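Long-range contacts in bottromycin amidohydrolase (Streptomyces purpureus, PDB 6I5S), which probably hydrolyses an amide bond of a thiazoline-containing peptide intermediate, using two zinc ions, as the gatekeeper step of bottromycin biosynthesis: residues L28-A32 against R133-L137; R342-G346 against K379-A383; A291-A296 against R441-L447; E52-P56 against A80-Y85; A252-H256 against R328-I332. All coordinates share one frame; numbering follows the deposited sequence.

Interaction 1. Residues L28-A32 against R133-L137; sequences LERLA and RHAVL
Leu28 O is approached by three groups: Val136 N, Ala32 N and Ala135 CA. Val136 N donates to Leu28 O at 3.1 Å in a nearly straight bond (162° at the hydrogen), arriving well above the carbonyl plane, 53° out of it. The bond from Ala32 N, four residues on in the same segment, is weak, so Leu28 O also serves as acceptor for the loop residue Val136, and Ala135 CA adds a C-H contact to it. Beside it, the Leu28 side chain packs against Val136 O along its length, with Leu28 CD2 nearest at 3.3 Å from Val136 O; that oxygen is buried and has no polar partner in the model. Val136 CG2, set beside its own backbone N (CG1 lies anti to that N, chi1 177°), points at the helix, touching Leu31 CB at 3.6 Å and lying close to Ala32 N. The small Ala32 suits its place because its CB must sit close to backbone, 3.6 Å from Ala135 CA and as near to Arg133 O. A water 2.6 Å from Arg133 O and 3.1 Å from Ala32 O can bridge the two carbonyls, although more acceptors surround it than it has protons to give. Arg133, with positive phi, closes helix 121-132 in a Schellman motif and sends its guanidinium off to salt bridges with Asp425 and Asp63. The contact thus joins helix 23-31 to the loop between helix 121-132 and strand 139-142: Leu28 and Val136 pack on helix 100-108, while Leu31 and Val136 also meet strand 427-430.

Interaction 2. Residues R342-G346 against K379-A383; sequences RLLVG and KAATA
Val345 directs its CB at the end of helix 374-381, and the two methyls then part. CG2, lying beside the backbone N (CG1 is anti to that N, chi1 -177°), does the touching. Val345 CG2 is 3.8 Å from Ala380 CB, meets Ala381 N at the same distance, and just reaches Ala381 CB. One methyl of the branched valine thus touches both alanines, whose small side chains let the chain just after the strand come close: the CA atoms of Leu344 and Ala380 are 4.5 Å apart. Ala380 CB in turn presses on the backbone, 3.2 Å from Leu343 O, and Ala380 CA makes a C-H contact to the same oxygen. No direct hydrogen bond joins the segments. Instead a water accepts from Val345 N at 2.8 Å and can donate to Ala380 O at 2.8 Å, though it has more acceptors in reach than protons. Two residues beyond Gly346 the chain reaches Asp348, a zinc ligand, consistent with the last strand of the amidohydrolase barrel, which carries a metal-binding aspartate. Strand 342-343 pairs with strand 268-270, Val345 and Ala381 form backbone bonds to strand 84-95, and helix 358-369 covers Val345 through Phe360 and Leu367.

Interaction 3. Residues A291-A296 against R441-L447; sequences AVLQAA and RLSAAGL
Ala295 O and Ala445 O take the three hydrogen bonds across this contact. The guanidinium of Arg441 grips Ala295 O end-on with both terminal nitrogens. Arg441 NH1, at 2.7 Å from Ala295 O, lies in the carbonyl plane on a lone pair; Arg441 NH2, at 3.0 Å, comes from above that plane. The long arginine chain, bent at chi2, brings the group to the C-terminal end of helix 290-295; its chi1 of 133° lies off the staggered positions, which suggests some strain. Gln294 swings CG anti to its backbone N (chi1 -174°) and bends at the next bond, which carries Gln294 NE2 to a lone pair of Ala445 O at 3.0 Å, with the acceptor almost in the amide plane. That bond lies beside a close pair of acceptors, Gln294 O and Ala445 O, which do not bond to each other.

Gly446 ends helix 431-444 in a Schellman motif: its positive phi turns the chain, while Gly446 N and Leu447 N bond back to Ser443 O and Leu442 O. Any side chain here would strike its own backbone and the amide of Gln294.

The remaining contacts are van der Waals. Among apolar pairs, Leu447 CD2 lies 4.3 Å from Ala295 CB, Leu447 CD1 meets Ala291 CB, and Leu442 CD2 also touches Ala295. Other methyls rest on carbonyl oxygens: Leu447 turns both of its own to Ala291 O, CD2 at 3.7 Å, and the small Ala445 fits against backbone, its CB 3.5 Å from Ala295 O.

Interaction 4. Residues E52-P56 against A80-Y85; sequences ETAPP and APYDWY
Tyr82 reaches across to the carbonyl of Ala54 with its hydroxyl. With CG anti to its carbonyl carbon (chi1 -65°), the phenol is carried over to the other segment, and Tyr82 OH donates to Ala54 O at 2.7 Å, from a position 45° above the carbonyl plane; Ala54 O lies at the edge of the ring, near its plane. Thr53 comes from the opposite direction. Its CG2 lies anti to the backbone N, which brings Thr53 CG2 to 3.6 Å from Tyr82 OH and near Tyr85 CD1, while OG1 turns beside the backbone N. A threonine thus offers the tyrosines its methyl. The Pro56 and Tyr82 side chains cross at about a right angle, with Pro56 CD 3.7 Å from Tyr82 CE1 and Pro56 CB similarly close to CD1. Pro56 CG lies 3.2 Å from Ala80 O; the proline ring has little freedom to turn, so it presents a fixed apolar surface to the tyrosine. A phenylalanine in place of Tyr82 would probably keep the packing on Pro56 but leave Ala54 O without the hydroxyl that bonds it across the contact. Tyr82 CB lies over one face of the Tyr85 ring, 3.9 Å above its plane and toward the rim. The loop 52-56 leads from strand 43-45 into strand 57-62, and Ala54 pairs with Leu45. Strand 84-95 starts at Trp84, Tyr85 meets His408 edge-to-face, and its backbone pairs with Tyr405 of strand 402-405.

Interaction 5. Residues A252-H256 against R328-I332; sequences ALRHH and RLGRI
Ile332 CD1 lies over one face of the His256 imidazole, a CH-pi contact with the methyl 4.2 Å from the ring centroid and 23° off the normal. The guanidinium of Arg328 likewise carries Leu253 CB on one face, 3.6 Å above its plane and toward the rim. The bend at chi3 (64°) lays this guanidinium beside Leu253, the two chains running antiparallel past one another. Arg328 NH2 gives Leu253 O, near the end of helix 245-254, a weak bond at 3.4 Å. Leu253 CD2 presses on Ile332 CD1 at 3.5 Å, tighter than usual for methyl groups, and Leu253 CD2 meets Leu329 CD2 at 4.3 Å. Leucine and isoleucine suit this seam because their branched ends bring methyls into direct contact, and Val234, in a loop, touches Leu253 and Leu329. An alanine in place of Arg328 would probably leave Leu253 CB without the flat group against it and Leu253 O without its weak charged partner. Helix 316-338 thus meets the short helix 245-254 and the residues just after it. The contact is held mainly by hydrocarbon: Arg328 contributes more by lying against Leu253 CB than by its weak bond, and His256 takes part through its ring face. Leu253 O also accepts from His256 N within its own segment, so the long bond from the arginine is not its sole partner.

From the N terminus, interaction 1 opens at helix 23-31 and closes about a hundred residues later at the loop after helix 121-132. Within that span lies interaction 4, which shuts a short excursion of strands 57-62 and 65-71 ahead of strand 84-95. Further on, interaction 5 opens at helix 245-254 and interaction 3 at helix 290-295; they cross, since helix 316-338 closes interaction 5 before helix 431-444 closes interaction 3. Interaction 2, between strand 342-343 and helix 374-381, falls within interaction 3 and begins soon after interaction 5 ends, their nearest atoms about 6 Å apart. Interactions 1 and 5 lie on opposite sides of the chain's centre.

Interaction 1. Residues L28-A32 against R133-L137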
# COMPACT_ATOMS: atom_id res chain seq x y z
N LEU A 28 -16.82 8.39 -9.25
CA LEU A 28 -15.74 7.69 -9.95
C LEU A 28 -16.22 7.24 -11.34
O LEU A 28 -15.45 7.28 -12.30
CB LEU A 28 -15.23 6.50 -9.13
CG LEU A 28 -14.67 6.81 -7.74
CD1 LEU A 28 -14.27 5.55 -7.11
CD2 LEU A 28 -13.47 7.67 -7.89
N GLU A 29 -17.50 6.91 -11.46
CA GLU A 29 -18.06 6.59 -12.79
C GLU A 29 -18.08 7.80 -13.71
O GLU A 29 -17.72 7.69 -14.88
CB GLU A 29 -19.46 6.03 -12.63
CG GLU A 29 -19.46 4.65 -12.02
CD GLU A 29 -20.84 3.97 -12.00
OE1 GLU A 29 -21.87 4.62 -12.29
OE2 GLU A 29 -20.90 2.76 -11.69
N ARG A 30 -18.47 8.98 -13.18
CA ARG A 30 -18.49 10.20 -14.00
C ARG A 30 -17.10 10.56 -14.48
O ARG A 30 -16.91 10.95 -15.63
CB ARG A 30 -19.08 11.37 -13.22
CG ARG A 30 -20.60 11.34 -13.06
CD ARG A 30 -21.18 12.68 -12.49
NE ARG A 30 -20.51 13.08 -11.25
CZ ARG A 30 -20.90 12.74 -10.02
NH1 ARG A 30 -21.98 12.00 -9.85
NH2 ARG A 30 -20.19 13.13 -8.97
N LEU A 31 -16.11 10.46 -13.58
CA LEU A 31 -14.74 10.76 -13.94
C LEU A 31 -14.21 9.85 -15.03
O LEU A 31 -13.33 10.26 -15.80
CB LEU A 31 -13.84 10.71 -12.67
CG LEU A 31 -14.17 11.85 -11.70
CD1 LEU A 31 -13.55 11.53 -10.32
CD2 LEU A 31 -13.67 13.22 -12.19
N ALA A 32 -14.75 8.61 -15.16
CA ALA A 32 -14.21 7.67 -16.14
C ALA A 32 -14.64 8.05 -17.56
O ALA A 32 -14.13 7.48 -18.52
CB ALA A 32 -14.64 6.26 -15.78
N ARG A 133 -12.62 0.47 -17.95
CA ARG A 133 -12.69 1.94 -17.82
C ARG A 133 -14.09 2.43 -17.48
O ARG A 133 -14.55 3.45 -18.01
CB ARG A 133 -12.16 2.59 -19.09
CG ARG A 133 -10.68 2.40 -19.19
CD ARG A 133 -10.11 2.90 -20.52
NE ARG A 133 -8.65 3.03 -20.44
CZ ARG A 133 -7.89 3.45 -21.45
NH1 ARG A 133 -8.45 3.74 -22.62
NH2 ARG A 133 -6.59 3.57 -21.30
N HIS A 134 -14.78 1.70 -16.59
CA HIS A 134 -16.12 2.09 -16.14
C HIS A 134 -16.13 2.98 -14.91
O HIS A 134 -17.17 3.59 -14.62
CB HIS A 134 -16.96 0.86 -15.84
CG HIS A 134 -17.36 0.11 -17.07
ND1 HIS A 134 -17.50 0.70 -18.31
CD2 HIS A 134 -17.63 -1.21 -17.24
CE1 HIS A 134 -17.87 -0.22 -19.20
NE2 HIS A 134 -17.96 -1.38 -18.57
N ALA A 135 -15.01 3.06 -14.18
CA ALA A 135 -14.85 3.96 -13.06
C ALA A 135 -13.36 4.23 -12.91
O ALA A 135 -12.53 3.38 -13.24
CB ALA A 135 -15.38 3.35 -11.76
N VAL A 136 -13.03 5.40 -12.37
CA VAL A 136 -11.65 5.74 -12.09
C VAL A 136 -11.27 5.10 -10.77
O VAL A 136 -11.87 5.42 -9.73
CB VAL A 136 -11.49 7.26 -12.03
CG1 VAL A 136 -10.08 7.63 -11.66
CG2 VAL A 136 -11.76 7.84 -13.39
N LEU A 137 -10.30 4.19 -10.79
CA LEU A 137 -9.89 3.58 -9.53
C LEU A 137 -8.46 3.07 -9.66
O LEU A 137 -7.92 2.94 -10.77
CB LEU A 137 -10.87 2.47 -9.12
CG LEU A 137 -11.41 1.56 -10.19
CD1 LEU A 137 -10.32 1.05 -11.04
CD2 LEU A 137 -12.17 0.42 -9.53
O HOH W 1 -14.83 4.92 -20.11

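Interaction 2. Residues R342-G346 against K379-A383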
# COMPACT_ATOMS: atom_id res chain seq x y z
N ARG A 342 15.12 -4.73 -0.98
CA ARG A 342 14.32 -3.87 -1.84
C ARG A 342 13.09 -3.52 -1.04
O ARG A 342 12.11 -4.27 -0.97
CB ARG A 342 14.03 -4.57 -3.20
CG ARG A 342 15.31 -4.87 -3.99
CD ARG A 342 15.05 -5.66 -5.27
NE ARG A 342 14.52 -4.73 -6.26
CZ ARG A 342 14.22 -5.07 -7.51
NH1 ARG A 342 14.43 -6.31 -7.94
NH2 ARG A 342 13.71 -4.17 -8.33
N LEU A 343 13.09 -2.33 -0.48
CA LEU A 343 11.99 -1.94 0.38
C LEU A 343 10.75 -1.54 -0.43
O LEU A 343 10.84 -1.10 -1.58
CB LEU A 343 12.38 -0.78 1.27
CG LEU A 343 13.35 -1.11 2.39
CD1 LEU A 343 13.73 0.23 3.10
CD2 LEU A 343 12.78 -2.05 3.36
N LEU A 344 9.60 -1.70 0.20
CA LEU A 344 8.29 -1.34 -0.35
C LEU A 344 7.56 -0.50 0.68
O LEU A 344 7.82 -0.57 1.90
CB LEU A 344 7.44 -2.62 -0.68
CG LEU A 344 8.10 -3.61 -1.63
CD1 LEU A 344 7.31 -4.94 -1.63
CD2 LEU A 344 8.08 -2.99 -3.05
N VAL A 345 6.61 0.29 0.20
CA VAL A 345 5.82 1.18 1.04
C VAL A 345 4.43 0.61 1.14
O VAL A 345 3.64 0.72 0.19
CB VAL A 345 5.78 2.60 0.48
CG1 VAL A 345 5.05 3.46 1.41
CG2 VAL A 345 7.16 3.15 0.20
N GLY A 346 4.12 -0.04 2.27
CA GLY A 346 2.79 -0.58 2.48
C GLY A 346 2.30 -0.16 3.86
O GLY A 346 3.10 0.18 4.73
N LYS A 379 11.75 5.22 -5.01
CA LYS A 379 11.91 3.93 -5.65
C LYS A 379 11.04 2.86 -4.98
O LYS A 379 10.41 2.06 -5.65
CB LYS A 379 13.38 3.51 -5.65
CG LYS A 379 13.66 2.24 -6.39
CD LYS A 379 15.16 1.88 -6.43
CE LYS A 379 15.40 0.72 -7.43
NZ LYS A 379 16.81 0.30 -7.50
N ALA A 380 11.04 2.82 -3.65
CA ALA A 380 10.17 1.90 -2.92
C ALA A 380 8.68 2.12 -3.20
O ALA A 380 7.90 1.16 -3.24
CB ALA A 380 10.41 2.06 -1.43
N ALA A 381 8.28 3.38 -3.42
CA ALA A 381 6.88 3.74 -3.62
C ALA A 381 6.43 3.40 -5.02
O ALA A 381 5.22 3.29 -5.28
CB ALA A 381 6.70 5.26 -3.35
N THR A 382 7.37 3.21 -5.94
CA THR A 382 7.02 3.10 -7.34
C THR A 382 7.73 1.94 -8.04
O THR A 382 7.16 0.85 -8.13
CB THR A 382 7.30 4.44 -8.09
OG1 THR A 382 8.69 4.83 -8.01
CG2 THR A 382 6.45 5.56 -7.53
N ALA A 383 8.89 2.20 -8.65
CA ALA A 383 9.58 1.21 -9.49
C ALA A 383 9.72 -0.17 -8.83
O ALA A 383 9.52 -1.19 -9.48
CB ALA A 383 10.96 1.74 -9.86
O HOH W 2 5.44 0.26 -2.39

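Interaction 3. Residues A291-A296 against R441-L447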
# COMPACT_ATOMS: atom_id res chain seq x y z
N ALA A 291 -12.08 12.79 15.30
CA ALA A 291 -12.28 13.13 13.89
C ALA A 291 -11.91 11.95 13.00
O ALA A 291 -12.65 11.64 12.06
CB ALA A 291 -11.45 14.37 13.53
N VAL A 292 -10.81 11.24 13.32
CA VAL A 292 -10.44 10.10 12.49
C VAL A 292 -11.44 8.97 12.65
O VAL A 292 -11.79 8.29 11.69
CB VAL A 292 -9.01 9.63 12.78
CG1 VAL A 292 -8.70 8.41 11.91
CG2 VAL A 292 -8.05 10.69 12.46
N LEU A 293 -11.94 8.75 13.87
CA LEU A 293 -12.99 7.75 14.04
C LEU A 293 -14.24 8.08 13.24
O LEU A 293 -14.91 7.18 12.73
CB LEU A 293 -13.34 7.60 15.52
CG LEU A 293 -12.37 6.88 16.40
CD1 LEU A 293 -12.72 7.14 17.88
CD2 LEU A 293 -12.41 5.40 16.08
N GLN A 294 -14.62 9.37 13.18
CA GLN A 294 -15.76 9.75 12.37
C GLN A 294 -15.51 9.41 10.90
O GLN A 294 -16.45 9.07 10.16
CB GLN A 294 -16.04 11.25 12.55
CG GLN A 294 -17.29 11.73 11.86
CD GLN A 294 -18.54 11.07 12.39
OE1 GLN A 294 -18.93 11.29 13.53
NE2 GLN A 294 -19.16 10.25 11.57
N ALA A 295 -14.25 9.47 10.48
CA ALA A 295 -13.90 9.26 9.08
C ALA A 295 -13.84 7.78 8.72
O ALA A 295 -13.93 7.45 7.52
CB ALA A 295 -12.57 9.92 8.77
N ALA A 296 -13.78 6.92 9.72
CA ALA A 296 -13.75 5.48 9.51
C ALA A 296 -15.09 5.02 8.95
O ALA A 296 -16.14 5.58 9.27
CB ALA A 296 -13.47 4.74 10.82
N ARG A 441 -15.35 12.01 0.15
CA ARG A 441 -14.97 10.84 0.97
C ARG A 441 -15.19 11.12 2.45
O ARG A 441 -15.67 10.26 3.20
CB ARG A 441 -13.50 10.47 0.68
CG ARG A 441 -12.59 10.19 1.92
CD ARG A 441 -12.91 8.93 2.42
NE ARG A 441 -12.06 8.44 3.51
CZ ARG A 441 -12.47 8.25 4.74
NH1 ARG A 441 -13.68 8.68 5.14
NH2 ARG A 441 -11.67 7.61 5.57
N LEU A 442 -14.88 12.34 2.90
CA LEU A 442 -15.08 12.68 4.31
C LEU A 442 -16.55 12.89 4.64
O LEU A 442 -17.03 12.37 5.65
CB LEU A 442 -14.27 13.94 4.69
CG LEU A 442 -12.76 13.80 4.48
CD1 LEU A 442 -12.10 15.15 4.63
CD2 LEU A 442 -12.15 12.79 5.48
N SER A 443 -17.27 13.65 3.79
CA SER A 443 -18.68 13.96 4.06
C SER A 443 -19.51 12.69 4.10
O SER A 443 -20.40 12.55 4.94
CB SER A 443 -19.26 14.90 2.97
OG SER A 443 -18.53 16.07 2.85
N ALA A 444 -19.22 11.73 3.22
CA ALA A 444 -19.96 10.49 3.16
C ALA A 444 -19.82 9.69 4.44
O ALA A 444 -20.74 8.96 4.82
CB ALA A 444 -19.48 9.65 1.98
N ALA A 445 -18.69 9.83 5.13
CA ALA A 445 -18.47 9.18 6.41
C ALA A 445 -18.98 10.02 7.57
O ALA A 445 -18.93 9.56 8.71
CB ALA A 445 -17.00 8.89 6.57
N GLY A 446 -19.45 11.23 7.33
CA GLY A 446 -20.01 12.05 8.39
C GLY A 446 -19.09 13.07 8.98
O GLY A 446 -19.44 13.69 9.99
N LEU A 447 -17.91 13.26 8.42
CA LEU A 447 -16.97 14.25 8.93
C LEU A 447 -17.05 15.49 8.06
O LEU A 447 -17.02 15.38 6.83
CB LEU A 447 -15.55 13.70 8.95
CG LEU A 447 -14.54 14.67 9.57
CD1 LEU A 447 -14.81 14.84 11.02
CD2 LEU A 447 -13.13 14.12 9.33

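Interaction 4. Residues E52-P56 against A80-Y85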
# COMPACT_ATOMS: atom_id res chain seq x y z
N GLU A 52 16.45 12.45 -9.31
CA GLU A 52 16.82 13.56 -10.18
C GLU A 52 15.77 13.74 -11.28
O GLU A 52 14.98 12.84 -11.58
CB GLU A 52 18.19 13.33 -10.79
CG GLU A 52 19.33 13.84 -9.93
CD GLU A 52 20.40 12.80 -9.69
OE1 GLU A 52 20.56 11.90 -10.53
OE2 GLU A 52 21.08 12.87 -8.64
N THR A 53 15.79 14.93 -11.89
CA THR A 53 14.74 15.36 -12.81
C THR A 53 15.29 15.47 -14.22
O THR A 53 16.28 16.15 -14.45
CB THR A 53 14.19 16.71 -12.35
OG1 THR A 53 13.86 16.61 -10.96
CG2 THR A 53 12.94 17.11 -13.15
N ALA A 54 14.61 14.85 -15.18
CA ALA A 54 15.02 14.97 -16.57
C ALA A 54 14.77 16.40 -17.07
O ALA A 54 14.01 17.16 -16.46
CB ALA A 54 14.26 13.97 -17.44
N PRO A 55 15.38 16.79 -18.18
CA PRO A 55 15.11 18.11 -18.72
C PRO A 55 13.64 18.25 -19.08
O PRO A 55 12.93 17.24 -19.23
CB PRO A 55 16.02 18.19 -19.96
CG PRO A 55 16.42 16.82 -20.27
CD PRO A 55 16.44 16.11 -18.94
N PRO A 56 13.15 19.48 -19.21
CA PRO A 56 11.71 19.66 -19.43
C PRO A 56 11.30 19.10 -20.78
O PRO A 56 11.88 19.42 -21.81
CB PRO A 56 11.55 21.19 -19.39
CG PRO A 56 12.86 21.73 -19.65
CD PRO A 56 13.86 20.75 -19.13
N ALA A 80 13.91 26.21 -20.92
CA ALA A 80 12.50 26.26 -20.56
C ALA A 80 12.29 25.87 -19.10
O ALA A 80 12.77 24.81 -18.68
CB ALA A 80 11.69 25.33 -21.45
N PRO A 81 11.54 26.65 -18.32
CA PRO A 81 11.26 26.23 -16.94
C PRO A 81 10.31 25.04 -16.89
O PRO A 81 9.62 24.73 -17.87
CB PRO A 81 10.61 27.46 -16.30
CG PRO A 81 10.07 28.26 -17.44
CD PRO A 81 10.97 27.99 -18.62
N TYR A 82 10.28 24.38 -15.74
CA TYR A 82 9.35 23.28 -15.54
C TYR A 82 7.98 23.85 -15.18
O TYR A 82 7.87 24.70 -14.29
CB TYR A 82 9.81 22.34 -14.42
CG TYR A 82 11.10 21.60 -14.67
CD1 TYR A 82 11.17 20.58 -15.62
CD2 TYR A 82 12.24 21.88 -13.92
CE1 TYR A 82 12.34 19.88 -15.84
CE2 TYR A 82 13.43 21.18 -14.13
CZ TYR A 82 13.48 20.18 -15.09
OH TYR A 82 14.67 19.48 -15.30
N ASP A 83 6.94 23.39 -15.87
CA ASP A 83 5.58 23.66 -15.42
C ASP A 83 5.10 22.60 -14.44
O ASP A 83 4.20 22.85 -13.64
CB ASP A 83 4.61 23.68 -16.60
CG ASP A 83 4.79 24.90 -17.49
OD1 ASP A 83 5.58 25.80 -17.14
OD2 ASP A 83 4.15 24.92 -18.56
N TRP A 84 5.66 21.42 -14.55
CA TRP A 84 5.23 20.30 -13.74
C TRP A 84 6.44 19.45 -13.38
O TRP A 84 7.38 19.34 -14.18
CB TRP A 84 4.27 19.39 -14.48
CG TRP A 84 2.97 19.91 -14.93
CD1 TRP A 84 2.63 20.22 -16.21
CD2 TRP A 84 1.79 20.11 -14.14
NE1 TRP A 84 1.32 20.61 -16.26
CE2 TRP A 84 0.78 20.54 -15.01
CE3 TRP A 84 1.50 19.97 -12.79
CZ2 TRP A 84 -0.49 20.85 -14.56
CZ3 TRP A 84 0.22 20.27 -12.36
CH2 TRP A 84 -0.75 20.69 -13.24
N TYR A 85 6.36 18.83 -12.21
CA TYR A 85 7.25 17.73 -11.83
C TYR A 85 6.40 16.48 -11.67
O TYR A 85 5.32 16.54 -11.06
CB TYR A 85 7.95 18.06 -10.51
CG TYR A 85 8.82 19.26 -10.55
CD1 TYR A 85 10.17 19.17 -10.85
CD2 TYR A 85 8.29 20.52 -10.29
CE1 TYR A 85 10.99 20.34 -10.89
CE2 TYR A 85 9.11 21.66 -10.33
CZ TYR A 85 10.45 21.54 -10.62
OH TYR A 85 11.27 22.67 -10.66

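Interaction 5. Residues A252-H256 against R328-I332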
# COMPACT_ATOMS: atom_id res chain seq x y z
N ALA A 252 13.40 -9.66 21.49
CA ALA A 252 13.86 -9.99 20.16
C ALA A 252 14.89 -8.99 19.67
O ALA A 252 15.93 -9.35 19.10
CB ALA A 252 12.67 -10.04 19.20
N LEU A 253 14.62 -7.70 19.88
CA LEU A 253 15.55 -6.69 19.40
C LEU A 253 16.83 -6.70 20.22
O LEU A 253 17.91 -6.50 19.68
CB LEU A 253 14.88 -5.32 19.44
CG LEU A 253 13.71 -5.15 18.46
CD1 LEU A 253 12.91 -3.90 18.69
CD2 LEU A 253 14.24 -5.15 17.05
N ARG A 254 16.71 -6.95 21.53
CA ARG A 254 17.89 -7.13 22.38
C ARG A 254 18.83 -8.15 21.76
O ARG A 254 20.05 -7.94 21.74
CB ARG A 254 17.44 -7.53 23.79
CG ARG A 254 18.47 -8.24 24.68
CD ARG A 254 19.57 -7.34 25.09
NE ARG A 254 20.42 -7.94 26.11
CZ ARG A 254 21.34 -8.87 25.87
NH1 ARG A 254 21.53 -9.31 24.64
NH2 ARG A 254 22.08 -9.36 26.87
N HIS A 255 18.29 -9.25 21.21
CA HIS A 255 19.11 -10.30 20.62
C HIS A 255 19.30 -10.12 19.12
O HIS A 255 19.47 -11.11 18.40
CB HIS A 255 18.52 -11.68 20.92
CG HIS A 255 18.50 -12.02 22.38
ND1 HIS A 255 19.65 -12.29 23.10
CD2 HIS A 255 17.48 -12.12 23.27
CE1 HIS A 255 19.34 -12.54 24.36
NE2 HIS A 255 18.02 -12.45 24.49
N HIS A 256 19.29 -8.89 18.62
CA HIS A 256 19.42 -8.63 17.19
C HIS A 256 20.62 -7.75 16.91
O HIS A 256 20.89 -6.79 17.65
CB HIS A 256 18.13 -7.98 16.65
CG HIS A 256 18.13 -7.79 15.17
ND1 HIS A 256 18.59 -6.64 14.57
CD2 HIS A 256 17.74 -8.61 14.17
CE1 HIS A 256 18.49 -6.76 13.26
NE2 HIS A 256 17.97 -7.95 12.99
N ARG A 328 13.28 1.51 16.28
CA ARG A 328 14.31 0.50 16.00
C ARG A 328 13.94 -0.38 14.81
O ARG A 328 14.81 -0.77 14.04
CB ARG A 328 14.56 -0.37 17.24
CG ARG A 328 15.25 0.44 18.38
CD ARG A 328 15.68 -0.40 19.55
NE ARG A 328 16.70 -1.35 19.14
CZ ARG A 328 17.14 -2.34 19.89
NH1 ARG A 328 16.64 -2.50 21.11
NH2 ARG A 328 18.06 -3.16 19.43
N LEU A 329 12.66 -0.73 14.69
CA LEU A 329 12.18 -1.45 13.49
C LEU A 329 12.48 -0.65 12.22
O LEU A 329 12.92 -1.21 11.19
CB LEU A 329 10.69 -1.74 13.59
CG LEU A 329 10.23 -2.73 14.68
CD1 LEU A 329 8.74 -3.00 14.58
CD2 LEU A 329 10.95 -4.04 14.57
N GLY A 330 12.30 0.67 12.28
CA GLY A 330 12.62 1.48 11.13
C GLY A 330 14.09 1.46 10.82
O GLY A 330 14.49 1.41 9.65
N ARG A 331 14.95 1.49 11.86
CA ARG A 331 16.39 1.39 11.61
C ARG A 331 16.76 0.03 11.03
O ARG A 331 17.69 -0.06 10.23
CB ARG A 331 17.17 1.72 12.89
CG ARG A 331 16.99 3.20 13.31
CD ARG A 331 18.09 3.63 14.26
NE ARG A 331 17.90 3.08 15.60
CZ ARG A 331 17.05 3.58 16.49
NH1 ARG A 331 16.30 4.64 16.18
NH2 ARG A 331 16.95 3.03 17.69
N ILE A 332 16.03 -1.02 11.40
CA ILE A 332 16.27 -2.34 10.79
C ILE A 332 15.92 -2.31 9.31
O ILE A 332 16.69 -2.82 8.47
CB ILE A 332 15.48 -3.43 11.52
CG1 ILE A 332 16.04 -3.63 12.92
CG2 ILE A 332 15.56 -4.73 10.71
CD1 ILE A 332 15.24 -4.57 13.78